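Local coordinates for protein O-succinylhomoserine sulfhydrylase (Mycobacterium tuberculosis, PDB 3NDN) that probably makes L-homocysteine from O-succinyl-L-homoserine and hydrogen sulfide for methionine biosynthesis, using pyridoxal 5'-phosphate held as a Schiff base, at residues T44-M48 with W268-K272; T51-Y56 with H72-S76; N80-F86 with M262-W268; F100-S104 with G259-S263. All coordinates share one frame; numbering follows the deposited sequence.

Interaction 1: T44-M48 with W268-K272; sequences TAEAM and WVLLK
Glu46 and Met48 belong to an irregular N-terminal segment that closes on Trp268, Leu271 and Lys272 in the later half of helix 264-273, within the type I fold of pyridoxal-phosphate enzymes. With CG anti to the carbonyl carbon (chi1 -62°), Glu46 sets CG 3.7 Å from Leu271 CD1, the two side chains running antiparallel alongside each other. The bend at chi2 (81°) then turns the carboxylate toward Lys272. Its OE1 forms a salt bridge with Lys272 NZ at 2.9 Å, met on the syn side and 25° out of the carboxylate plane. The other oxygen, OE2, pairs with Arg89 and with Lys364 of the third subunit, while Lys272 NZ also reaches Glu275. This buried cluster shares two acids among three basic groups, which would be expected to keep Glu46 ionised.

The Trp268 indole lies between a lysine methylene and a methionine methyl. Lys272 CG lies over one face, offset toward the rim, and the later bends of that chain bring NZ back to Glu46 OE1. From the opposite face comes Met48 CE, 3.5 Å from Trp268 CD2. Met48 comes in crosswise to the indole, and its sulfur makes an oblique Met-aromatic contact, SD 5.5 Å from the centroid of the five-membered ring. Leu50 of the second subunit also packs on Trp268. At the ring edge a water lies in the indole plane, accepting from Trp268 NE1 at 2.9 Å and donating to Glu46 O at 2.9 Å, and so spans a direct NE1 to O separation of 3.8 Å.

Interaction 2: T51-Y56 with H72-S76; sequences TSGYVY and HYVYS
Residues 51-56 and 72-76 pass each other roughly antiparallel, their end-to-end directions 152° apart, without forming regular strands; Ser52 lies nearest Ser76 and Tyr54 nearest Val74. Ser76 binds twice: its N donates to Ser52 O at 2.9 Å along a nearly straight path (165°), and its OG donates to Thr51 O at 2.7 Å. Tyr54, with CG anti to the carbonyl carbon (chi1 -54°), brings its ring over Tyr73 CB, which sits 3.6 Å from the Tyr54 ring centroid, almost on the normal, in a CH-pi contact. The Tyr73 ring itself is slid aside, so the two aromatic planes hardly overlap. Imidazole rotation in His72 is fixed by ND1, which donates to Tyr73 O at 2.9 Å in the plane of both groups. Over one imidazole face, toward the rim, lies Tyr56 CD1, 3.6 Å from His72 CE1, with the ring planes oblique. His72 NE2 bonds to Glu42 of the second subunit, and Tyr75 OH to the pyridoxal-lysine side chain of the fourth. The pairing therefore holds a tyrosine at a neighbouring subunit's cofactor, while an imidazole gripped at both nitrogens, one by a carboxylate, may tend toward the protonated form.

Interaction 3: N80-F86 with M262-W268; sequences NPTVSVF and MSAFNAW
Val83 and Ala267 meet where the helices come closest: Val83 CG2 lies 3.9 Å from Ala267 CB, and the same methyl borders the carbonyl of Met262. One turn on, Phe86 takes the end of Met262. The methionine chain is extended to CG and SD and then bends at chi3 (-82°), which places CE 3.5 Å from Phe86 CE2. Its sulfur sits obliquely to the ring, SD 4.5 Å from the centroid, a Met-aromatic contact with the side chains at about a right angle. On the other flank Thr82 points its methyl inward, CG2 being 3.7 Å from Ala264 O. The Thr82 hydroxyl goes the other way, bonded to Ala47 O and Tyr49 N, which holds chi1 (-54°) and so keeps CG2 turned to helix 264-273.

Both helix starts are held by side-chain N-caps. Asn80 OD1 accepts from Val83 N at 3.2 Å, in the carbonyl plane on a lone pair and nearly straight, with a weaker bond from Thr82 N. Ala264 CB rests against this capping amide, 3.8 Å from Asn80 OD1, while Asn80 ND2 is tied to Tyr49 O and Ser76 OG. Ser263 OG accepts from Phe265 N at 3.2 Å and also bonds Asn266 of the fourth subunit, where the two copies of Phe265 stack. The helices run roughly parallel, inclined by 35° with axes 8.5 Å apart, consistent with the small side chains of Ala264 and Ala267 at the interface: buried interhelical packing with N-capped ends, set beside the large sheet of this pyridoxal-phosphate fold.

Interaction 4: F100-S104 with G259-S263; sequences FATAS and GPAMS
An inverse gamma turn centred on Pro260 meets the end of strand 98-102, an outermost strand of the large sheet within this chain, and Ala103 N donates to Pro260 O at 3.0 Å. That bond is bent (131°), and the donor stands above the carbonyl plane, away from a lone pair. Ala103 CB settles against two carbonyls, 3.6 Å from both Pro260 O and Ala261 O. Beyond the turn Met262 runs alongside the strand: its CB is 3.4 Å from Thr102 O, and SD reaches Ala101 CB at 3.9 Å. A water links the backbones, donating to Ala101 O at 2.9 Å and accepting from Met262 N at 2.9 Å. Thr102 has OG1 between its backbone N and carbonyl carbon (chi1 69°), from where it donates to Ser104 O at 2.7 Å and braces the chain as it leaves the strand. Ser104 then caps helix 105-114 and bonds Gly259 of the fourth subunit. Pro260 packs on that helix and on Met255 of helix 244-258, whereas Ala101 packs on Val83 and Phe86 of helix 81-94, and Met262 on Leu270 of helix 264-273; the contact thus joins the sheet edge to four helices and a subunit interface.

Interactions 1 and 3 use the same helix, 264-273, share Trp268 and have centres about 8 Å apart; they also touch where Met48 CE packs 3.5 Å from Phe265 CD1. Interaction 4 continues from interaction 3 through Met262 and Ser263, centres about 9 Å apart, with Val83 CG1 3.8 Å from Ala101 CB carrying helix 81-94 onto the sheet edge. Interaction 2 lies farther out, about 14 Å from interaction 3 between centres, yet Tyr73 OH comes within 2.8 Å of Ser84 OG. Through Tyr75 it reaches the pyridoxal-lysine of the fourth subunit, so this chain of contacts runs from the sheet edge to a neighbouring active site.

Interaction 1: T44-M48 with W268-K272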
loop_
_atom_site.group_PDB
_atom_site.type_symbol
_atom_site.label_atom_id
_atom_site.label_comp_id
_atom_site.label_asym_id
_atom_site.label_seq_id
_atom_site.Cartn_x
_atom_site.Cartn_y
_atom_site.Cartn_z
ATOM N N THR A 44 2.101 -3.384 -17.769
ATOM C CA THR A 44 1.470 -4.717 -17.870
ATOM C C THR A 44 0.387 -4.951 -16.803
ATOM O O THR A 44 -0.771 -5.299 -17.125
ATOM C CB THR A 44 2.521 -5.830 -17.817
ATOM O OG1 THR A 44 3.428 -5.640 -18.907
ATOM C CG2 THR A 44 1.851 -7.219 -17.956
ATOM N N ALA A 45 0.780 -4.743 -15.544
ATOM C CA ALA A 45 -0.112 -4.813 -14.380
ATOM C C ALA A 45 -0.896 -3.527 -14.114
ATOM O O ALA A 45 -0.446 -2.415 -14.458
ATOM C CB ALA A 45 0.693 -5.227 -13.141
ATOM N N GLU A 46 -2.066 -3.692 -13.495
ATOM C CA GLU A 46 -3.043 -2.619 -13.255
ATOM C C GLU A 46 -2.564 -1.497 -12.302
ATOM O O GLU A 46 -2.112 -1.758 -11.192
ATOM C CB GLU A 46 -4.385 -3.207 -12.789
ATOM C CG GLU A 46 -5.103 -4.146 -13.815
ATOM C CD GLU A 46 -4.551 -5.587 -13.841
ATOM O OE1 GLU A 46 -3.449 -5.874 -13.287
ATOM O OE2 GLU A 46 -5.233 -6.449 -14.433
ATOM N N ALA A 47 -2.650 -0.251 -12.768
ATOM C CA ALA A 47 -2.195 0.918 -12.007
ATOM C C ALA A 47 -3.136 1.333 -10.863
ATOM O O ALA A 47 -4.359 1.129 -10.946
ATOM C CB ALA A 47 -1.994 2.103 -12.963
ATOM N N MET A 48 -2.564 1.933 -9.813
ATOM C CA MET A 48 -3.341 2.412 -8.635
ATOM C C MET A 48 -3.331 3.942 -8.563
ATOM O O MET A 48 -2.275 4.532 -8.337
ATOM C CB MET A 48 -2.737 1.840 -7.345
ATOM C CG MET A 48 -3.587 2.055 -6.079
ATOM S SD MET A 48 -2.639 1.800 -4.554
ATOM C CE MET A 48 -2.509 0.013 -4.495
ATOM N N TRP A 268 -7.703 -2.124 -5.813
ATOM C CA TRP A 268 -6.526 -2.811 -6.385
ATOM C C TRP A 268 -6.392 -4.230 -5.790
ATOM O O TRP A 268 -6.240 -5.216 -6.541
ATOM C CB TRP A 268 -5.261 -1.976 -6.146
ATOM C CG TRP A 268 -3.956 -2.634 -6.541
ATOM C CD1 TRP A 268 -3.432 -2.740 -7.803
ATOM C CD2 TRP A 268 -3.009 -3.244 -5.661
ATOM N NE1 TRP A 268 -2.211 -3.376 -7.759
ATOM C CE2 TRP A 268 -1.933 -3.710 -6.458
ATOM C CE3 TRP A 268 -2.971 -3.458 -4.270
ATOM C CZ2 TRP A 268 -0.816 -4.363 -5.911
ATOM C CZ3 TRP A 268 -1.859 -4.103 -3.721
ATOM C CH2 TRP A 268 -0.797 -4.554 -4.548
ATOM N N VAL A 269 -6.482 -4.338 -4.467
ATOM C CA VAL A 269 -6.447 -5.660 -3.804
ATOM C C VAL A 269 -7.500 -6.647 -4.382
ATOM O O VAL A 269 -7.174 -7.802 -4.728
ATOM C CB VAL A 269 -6.580 -5.561 -2.252
ATOM C CG1 VAL A 269 -6.662 -6.980 -1.628
ATOM C CG2 VAL A 269 -5.404 -4.784 -1.655
ATOM N N LEU A 270 -8.739 -6.167 -4.515
ATOM C CA LEU A 270 -9.857 -6.979 -4.959
ATOM C C LEU A 270 -9.827 -7.356 -6.447
ATOM O O LEU A 270 -10.158 -8.472 -6.781
ATOM C CB LEU A 270 -11.197 -6.316 -4.581
ATOM C CG LEU A 270 -11.414 -6.098 -3.074
ATOM C CD1 LEU A 270 -12.739 -5.380 -2.788
ATOM C CD2 LEU A 270 -11.351 -7.418 -2.291
ATOM N N LEU A 271 -9.458 -6.425 -7.336
ATOM C CA LEU A 271 -9.374 -6.727 -8.777
ATOM C C LEU A 271 -8.276 -7.754 -9.105
ATOM O O LEU A 271 -8.415 -8.552 -10.053
ATOM C CB LEU A 271 -9.199 -5.410 -9.613
ATOM C CG LEU A 271 -7.881 -4.622 -9.617
ATOM C CD1 LEU A 271 -6.867 -5.198 -10.697
ATOM C CD2 LEU A 271 -8.096 -3.123 -9.880
ATOM N N LYS A 272 -7.197 -7.759 -8.317
ATOM C CA LYS A 272 -6.145 -8.735 -8.500
ATOM C C LYS A 272 -6.639 -10.072 -7.890
ATOM O O LYS A 272 -6.314 -11.132 -8.398
ATOM C CB LYS A 272 -4.824 -8.275 -7.845
ATOM C CG LYS A 272 -4.198 -6.991 -8.460
ATOM C CD LYS A 272 -3.888 -7.130 -9.976
ATOM C CE LYS A 272 -2.601 -7.893 -10.232
ATOM N NZ LYS A 272 -2.309 -8.042 -11.710
HETATM O O HOH W 1 -0.728 -4.065 -10.130
#

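Interaction 2: T51-Y56 with H72-S76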
loop_
_atom_site.group_PDB
_atom_site.type_symbol
_atom_site.label_atom_id
_atom_site.label_comp_id
_atom_site.label_asym_id
_atom_site.label_seq_id
_atom_site.Cartn_x
_atom_site.Cartn_y
_atom_site.Cartn_z
ATOM N N THR A 51 -5.871 9.240 -5.632
ATOM C CA THR A 51 -6.205 10.651 -5.747
ATOM C C THR A 51 -7.682 10.810 -5.364
ATOM O O THR A 51 -8.524 9.938 -5.700
ATOM C CB THR A 51 -5.947 11.198 -7.180
ATOM O OG1 THR A 51 -5.974 12.627 -7.156
ATOM C CG2 THR A 51 -7.010 10.683 -8.199
ATOM N N SER A 52 -7.999 11.892 -4.652
ATOM C CA SER A 52 -9.409 12.236 -4.422
ATOM C C SER A 52 -10.004 13.127 -5.532
ATOM O O SER A 52 -11.199 13.000 -5.848
ATOM C CB SER A 52 -9.616 12.869 -3.029
ATOM O OG SER A 52 -8.822 14.044 -2.860
ATOM N N GLY A 53 -9.180 14.015 -6.107
ATOM C CA GLY A 53 -9.611 14.991 -7.137
ATOM C C GLY A 53 -8.897 14.858 -8.474
ATOM O O GLY A 53 -7.970 14.042 -8.599
ATOM N N TYR A 54 -9.312 15.680 -9.461
ATOM C CA TYR A 54 -8.778 15.681 -10.837
ATOM C C TYR A 54 -8.603 17.146 -11.305
ATOM O O TYR A 54 -9.180 18.068 -10.712
ATOM C CB TYR A 54 -9.689 14.871 -11.806
ATOM C CG TYR A 54 -9.922 13.458 -11.266
ATOM C CD1 TYR A 54 -9.102 12.393 -11.661
ATOM C CD2 TYR A 54 -10.884 13.223 -10.290
ATOM C CE1 TYR A 54 -9.263 11.101 -11.095
ATOM C CE2 TYR A 54 -11.049 11.943 -9.711
ATOM C CZ TYR A 54 -10.237 10.886 -10.142
ATOM O OH TYR A 54 -10.393 9.621 -9.578
ATOM N N VAL A 55 -7.794 17.350 -12.335
ATOM C CA VAL A 55 -7.570 18.693 -12.897
ATOM C C VAL A 55 -8.128 18.806 -14.328
ATOM O O VAL A 55 -8.382 17.779 -14.986
ATOM C CB VAL A 55 -6.059 19.084 -12.846
ATOM C CG1 VAL A 55 -5.550 19.075 -11.399
ATOM C CG2 VAL A 55 -5.203 18.149 -13.737
ATOM N N TYR A 56 -8.310 20.038 -14.821
ATOM C CA TYR A 56 -8.881 20.269 -16.156
ATOM C C TYR A 56 -8.008 21.237 -16.961
ATOM O O TYR A 56 -7.415 22.153 -16.393
ATOM C CB TYR A 56 -10.319 20.829 -16.052
ATOM C CG TYR A 56 -11.180 20.117 -15.033
ATOM C CD1 TYR A 56 -11.755 18.873 -15.324
ATOM C CD2 TYR A 56 -11.394 20.661 -13.764
ATOM C CE1 TYR A 56 -12.520 18.191 -14.391
ATOM C CE2 TYR A 56 -12.168 19.982 -12.812
ATOM C CZ TYR A 56 -12.733 18.754 -13.134
ATOM O OH TYR A 56 -13.491 18.054 -12.204
ATOM N N HIS A 72 -14.860 12.674 -18.437
ATOM C CA HIS A 72 -13.741 13.070 -17.557
ATOM C C HIS A 72 -14.088 12.785 -16.085
ATOM O O HIS A 72 -15.225 13.016 -15.653
ATOM C CB HIS A 72 -13.502 14.580 -17.753
ATOM C CG HIS A 72 -12.157 15.076 -17.303
ATOM N ND1 HIS A 72 -11.735 15.015 -15.992
ATOM C CD2 HIS A 72 -11.174 15.723 -17.983
ATOM C CE1 HIS A 72 -10.532 15.559 -15.891
ATOM N NE2 HIS A 72 -10.170 15.999 -17.085
ATOM N N TYR A 73 -13.126 12.280 -15.312
ATOM C CA TYR A 73 -13.377 12.011 -13.890
ATOM C C TYR A 73 -13.515 13.316 -13.096
ATOM O O TYR A 73 -12.953 14.344 -13.501
ATOM C CB TYR A 73 -12.288 11.102 -13.299
ATOM C CG TYR A 73 -12.450 9.643 -13.687
ATOM C CD1 TYR A 73 -13.293 8.796 -12.953
ATOM C CD2 TYR A 73 -11.760 9.105 -14.800
ATOM C CE1 TYR A 73 -13.456 7.458 -13.306
ATOM C CE2 TYR A 73 -11.918 7.753 -15.164
ATOM C CZ TYR A 73 -12.757 6.937 -14.410
ATOM O OH TYR A 73 -12.941 5.609 -14.734
ATOM N N VAL A 74 -14.251 13.284 -11.977
ATOM C CA VAL A 74 -14.547 14.525 -11.207
ATOM C C VAL A 74 -14.171 14.444 -9.721
ATOM O O VAL A 74 -13.545 15.362 -9.189
ATOM C CB VAL A 74 -16.056 14.956 -11.354
ATOM C CG1 VAL A 74 -16.408 16.116 -10.424
ATOM C CG2 VAL A 74 -16.368 15.326 -12.794
ATOM N N TYR A 75 -14.554 13.362 -9.044
ATOM C CA TYR A 75 -14.259 13.211 -7.621
ATOM C C TYR A 75 -14.401 11.742 -7.236
ATOM O O TYR A 75 -15.379 11.089 -7.616
ATOM C CB TYR A 75 -15.212 14.073 -6.769
ATOM C CG TYR A 75 -14.776 14.269 -5.323
ATOM C CD1 TYR A 75 -15.490 13.681 -4.272
ATOM C CD2 TYR A 75 -13.660 15.054 -5.006
ATOM C CE1 TYR A 75 -15.102 13.863 -2.924
ATOM C CE2 TYR A 75 -13.258 15.248 -3.664
ATOM C CZ TYR A 75 -13.979 14.646 -2.633
ATOM O OH TYR A 75 -13.590 14.832 -1.322
ATOM N N SER A 76 -13.428 11.242 -6.483
ATOM C CA SER A 76 -13.327 9.812 -6.168
ATOM C C SER A 76 -14.421 9.203 -5.294
ATOM O O SER A 76 -14.586 7.970 -5.304
ATOM C CB SER A 76 -11.934 9.469 -5.618
ATOM O OG SER A 76 -10.965 9.506 -6.656
HETATM O O HOH W 2 -11.948 17.131 -8.000
#

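Interaction 3: N80-F86 with M262-W268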
loop_
_atom_site.group_PDB
_atom_site.type_symbol
_atom_site.label_atom_id
_atom_site.label_comp_id
_atom_site.label_asym_id
_atom_site.label_seq_id
_atom_site.Cartn_x
_atom_site.Cartn_y
_atom_site.Cartn_z
ATOM N N ASN A 80 -13.600 6.683 -9.870
ATOM C CA ASN A 80 -12.117 6.626 -9.840
ATOM C C ASN A 80 -11.624 5.572 -10.873
ATOM O O ASN A 80 -12.246 4.512 -11.015
ATOM C CB ASN A 80 -11.649 6.300 -8.404
ATOM C CG ASN A 80 -10.144 5.967 -8.312
ATOM O OD1 ASN A 80 -9.724 4.866 -8.663
ATOM N ND2 ASN A 80 -9.339 6.922 -7.802
ATOM N N PRO A 81 -10.514 5.841 -11.592
ATOM C CA PRO A 81 -10.113 4.859 -12.633
ATOM C C PRO A 81 -9.770 3.423 -12.158
ATOM O O PRO A 81 -10.098 2.457 -12.865
ATOM C CB PRO A 81 -8.922 5.523 -13.323
ATOM C CG PRO A 81 -8.554 6.714 -12.481
ATOM C CD PRO A 81 -9.780 7.114 -11.731
ATOM N N THR A 82 -9.104 3.285 -11.007
ATOM C CA THR A 82 -8.843 1.955 -10.416
ATOM C C THR A 82 -10.141 1.261 -9.944
ATOM O O THR A 82 -10.350 0.052 -10.182
ATOM C CB THR A 82 -7.796 2.067 -9.268
ATOM O OG1 THR A 82 -6.627 2.728 -9.760
ATOM C CG2 THR A 82 -7.410 0.710 -8.698
ATOM N N VAL A 83 -11.005 2.008 -9.244
ATOM C CA VAL A 83 -12.321 1.498 -8.886
ATOM C C VAL A 83 -13.126 1.021 -10.125
ATOM O O VAL A 83 -13.800 -0.008 -10.066
ATOM C CB VAL A 83 -13.120 2.522 -8.004
ATOM C CG1 VAL A 83 -14.545 2.004 -7.706
ATOM C CG2 VAL A 83 -12.385 2.762 -6.688
ATOM N N SER A 84 -13.048 1.759 -11.241
ATOM C CA SER A 84 -13.741 1.350 -12.480
ATOM C C SER A 84 -13.281 -0.012 -13.038
ATOM O O SER A 84 -14.094 -0.751 -13.608
ATOM C CB SER A 84 -13.587 2.427 -13.581
ATOM O OG SER A 84 -14.308 3.600 -13.245
ATOM N N VAL A 85 -11.986 -0.331 -12.894
ATOM C CA VAL A 85 -11.448 -1.608 -13.363
ATOM C C VAL A 85 -12.029 -2.766 -12.516
ATOM O O VAL A 85 -12.436 -3.785 -13.079
ATOM C CB VAL A 85 -9.875 -1.638 -13.342
ATOM C CG1 VAL A 85 -9.329 -3.020 -13.721
ATOM C CG2 VAL A 85 -9.280 -0.548 -14.278
ATOM N N PHE A 86 -12.122 -2.584 -11.188
ATOM C CA PHE A 86 -12.745 -3.614 -10.308
ATOM C C PHE A 86 -14.233 -3.842 -10.690
ATOM O O PHE A 86 -14.677 -5.001 -10.805
ATOM C CB PHE A 86 -12.658 -3.235 -8.799
ATOM C CG PHE A 86 -13.569 -4.052 -7.916
ATOM C CD1 PHE A 86 -13.295 -5.391 -7.665
ATOM C CD2 PHE A 86 -14.732 -3.481 -7.359
ATOM C CE1 PHE A 86 -14.148 -6.159 -6.872
ATOM C CE2 PHE A 86 -15.588 -4.237 -6.574
ATOM C CZ PHE A 86 -15.309 -5.580 -6.329
ATOM N N MET A 262 -15.783 2.878 -1.825
ATOM C CA MET A 262 -14.636 1.960 -1.862
ATOM C C MET A 262 -13.312 2.729 -2.040
ATOM O O MET A 262 -13.194 3.656 -2.868
ATOM C CB MET A 262 -14.812 0.871 -2.952
ATOM C CG MET A 262 -13.622 -0.102 -3.049
ATOM S SD MET A 262 -13.715 -1.371 -4.328
ATOM C CE MET A 262 -14.745 -2.615 -3.539
ATOM N N SER A 263 -12.317 2.364 -1.237
ATOM C CA SER A 263 -10.996 2.967 -1.340
ATOM C C SER A 263 -10.284 2.425 -2.604
ATOM O O SER A 263 -10.396 1.253 -2.915
ATOM C CB SER A 263 -10.186 2.652 -0.088
ATOM O OG SER A 263 -8.805 2.843 -0.322
ATOM N N ALA A 264 -9.582 3.286 -3.335
ATOM C CA ALA A 264 -8.793 2.828 -4.498
ATOM C C ALA A 264 -7.721 1.777 -4.159
ATOM O O ALA A 264 -7.374 0.942 -5.021
ATOM C CB ALA A 264 -8.161 4.052 -5.250
ATOM N N PHE A 265 -7.176 1.811 -2.933
ATOM C CA PHE A 265 -6.211 0.783 -2.501
ATOM C C PHE A 265 -6.939 -0.583 -2.404
ATOM O O PHE A 265 -6.479 -1.585 -2.955
ATOM C CB PHE A 265 -5.536 1.128 -1.149
ATOM C CG PHE A 265 -4.618 0.043 -0.634
ATOM C CD1 PHE A 265 -3.282 -0.001 -1.033
ATOM C CD2 PHE A 265 -5.102 -0.971 0.213
ATOM C CE1 PHE A 265 -2.428 -1.014 -0.580
ATOM C CE2 PHE A 265 -4.276 -1.972 0.668
ATOM C CZ PHE A 265 -2.927 -2.014 0.268
ATOM N N ASN A 266 -8.087 -0.598 -1.734
ATOM C CA ASN A 266 -8.893 -1.827 -1.598
ATOM C C ASN A 266 -9.312 -2.358 -2.989
ATOM O O ASN A 266 -9.318 -3.562 -3.220
ATOM C CB ASN A 266 -10.142 -1.591 -0.719
ATOM C CG ASN A 266 -9.800 -1.366 0.756
ATOM O OD1 ASN A 266 -8.751 -0.790 1.097
ATOM N ND2 ASN A 266 -10.689 -1.812 1.639
ATOM N N ALA A 267 -9.637 -1.443 -3.902
ATOM C CA ALA A 267 -10.063 -1.800 -5.267
ATOM C C ALA A 267 -8.945 -2.562 -6.002
ATOM O O ALA A 267 -9.214 -3.525 -6.723
ATOM C CB ALA A 267 -10.463 -0.529 -6.062
ATOM N N TRP A 268 -7.703 -2.124 -5.813
ATOM C CA TRP A 268 -6.526 -2.811 -6.385
ATOM C C TRP A 268 -6.392 -4.230 -5.790
ATOM O O TRP A 268 -6.240 -5.216 -6.541
ATOM C CB TRP A 268 -5.261 -1.976 -6.146
ATOM C CG TRP A 268 -3.956 -2.634 -6.541
ATOM C CD1 TRP A 268 -3.432 -2.740 -7.803
ATOM C CD2 TRP A 268 -3.009 -3.244 -5.661
ATOM N NE1 TRP A 268 -2.211 -3.376 -7.759
ATOM C CE2 TRP A 268 -1.933 -3.710 -6.458
ATOM C CE3 TRP A 268 -2.971 -3.458 -4.270
ATOM C CZ2 TRP A 268 -0.816 -4.363 -5.911
ATOM C CZ3 TRP A 268 -1.859 -4.103 -3.721
ATOM C CH2 TRP A 268 -0.797 -4.554 -4.548
#

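Interaction 4: F100-S104 with G259-S263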
loop_
_atom_site.group_PDB
_atom_site.type_symbol
_atom_site.label_atom_id
_atom_site.label_comp_id
_atom_site.label_asym_id
_atom_site.label_seq_id
_atom_site.Cartn_x
_atom_site.Cartn_y
_atom_site.Cartn_z
ATOM N N PHE A 100 -21.736 -1.025 -9.418
ATOM C CA PHE A 100 -21.265 0.063 -8.542
ATOM C C PHE A 100 -20.584 -0.523 -7.296
ATOM O O PHE A 100 -21.182 -1.354 -6.605
ATOM C CB PHE A 100 -22.435 0.975 -8.106
ATOM C CG PHE A 100 -22.042 2.442 -7.973
ATOM C CD1 PHE A 100 -22.594 3.404 -8.811
ATOM C CD2 PHE A 100 -21.086 2.838 -7.037
ATOM C CE1 PHE A 100 -22.218 4.759 -8.720
ATOM C CE2 PHE A 100 -20.702 4.192 -6.929
ATOM C CZ PHE A 100 -21.271 5.150 -7.773
ATOM N N ALA A 101 -19.338 -0.113 -7.025
ATOM C CA ALA A 101 -18.550 -0.620 -5.889
ATOM C C ALA A 101 -18.892 0.113 -4.583
ATOM O O ALA A 101 -19.212 1.304 -4.621
ATOM C CB ALA A 101 -17.024 -0.478 -6.185
ATOM N N THR A 102 -18.780 -0.588 -3.445
ATOM C CA THR A 102 -19.094 -0.020 -2.096
ATOM C C THR A 102 -17.991 -0.322 -1.046
ATOM O O THR A 102 -17.080 -1.107 -1.322
ATOM C CB THR A 102 -20.429 -0.563 -1.555
ATOM O OG1 THR A 102 -20.286 -1.952 -1.242
ATOM C CG2 THR A 102 -21.605 -0.388 -2.549
ATOM N N ALA A 103 -18.088 0.274 0.155
ATOM C CA ALA A 103 -17.061 0.123 1.217
ATOM C C ALA A 103 -17.077 -1.276 1.887
ATOM O O ALA A 103 -16.079 -1.694 2.479
ATOM C CB ALA A 103 -17.230 1.226 2.310
ATOM N N SER A 104 -18.197 -1.972 1.789
ATOM C CA SER A 104 -18.375 -3.283 2.453
ATOM C C SER A 104 -19.556 -4.018 1.841
ATOM O O SER A 104 -20.319 -3.428 1.075
ATOM C CB SER A 104 -18.591 -3.096 3.969
ATOM O OG SER A 104 -19.875 -2.531 4.243
ATOM N N GLY A 259 -22.164 8.576 0.564
ATOM C CA GLY A 259 -20.709 8.228 0.549
ATOM C C GLY A 259 -20.106 6.999 1.233
ATOM O O GLY A 259 -19.023 7.101 1.826
ATOM N N PRO A 260 -20.752 5.813 1.133
ATOM C CA PRO A 260 -20.051 4.631 1.621
ATOM C C PRO A 260 -19.065 4.095 0.541
ATOM O O PRO A 260 -19.263 3.002 -0.000
ATOM C CB PRO A 260 -21.191 3.631 1.897
ATOM C CG PRO A 260 -22.291 4.022 0.945
ATOM C CD PRO A 260 -22.034 5.465 0.480
ATOM N N ALA A 261 -18.010 4.870 0.268
ATOM C CA ALA A 261 -17.145 4.684 -0.917
ATOM C C ALA A 261 -16.041 3.654 -0.761
ATOM O O ALA A 261 -15.391 3.601 0.284
ATOM C CB ALA A 261 -16.512 6.048 -1.311
ATOM N N MET A 262 -15.783 2.878 -1.825
ATOM C CA MET A 262 -14.636 1.960 -1.862
ATOM C C MET A 262 -13.312 2.729 -2.040
ATOM O O MET A 262 -13.194 3.656 -2.868
ATOM C CB MET A 262 -14.812 0.871 -2.952
ATOM C CG MET A 262 -13.622 -0.102 -3.049
ATOM S SD MET A 262 -13.715 -1.371 -4.328
ATOM C CE MET A 262 -14.745 -2.615 -3.539
ATOM N N SER A 263 -12.317 2.364 -1.237
ATOM C CA SER A 263 -10.996 2.967 -1.340
ATOM C C SER A 263 -10.284 2.425 -2.604
ATOM O O SER A 263 -10.396 1.253 -2.915
ATOM C CB SER A 263 -10.186 2.652 -0.088
ATOM O OG SER A 263 -8.805 2.843 -0.322
HETATM O O HOH W 3 -17.433 3.513 -4.145
#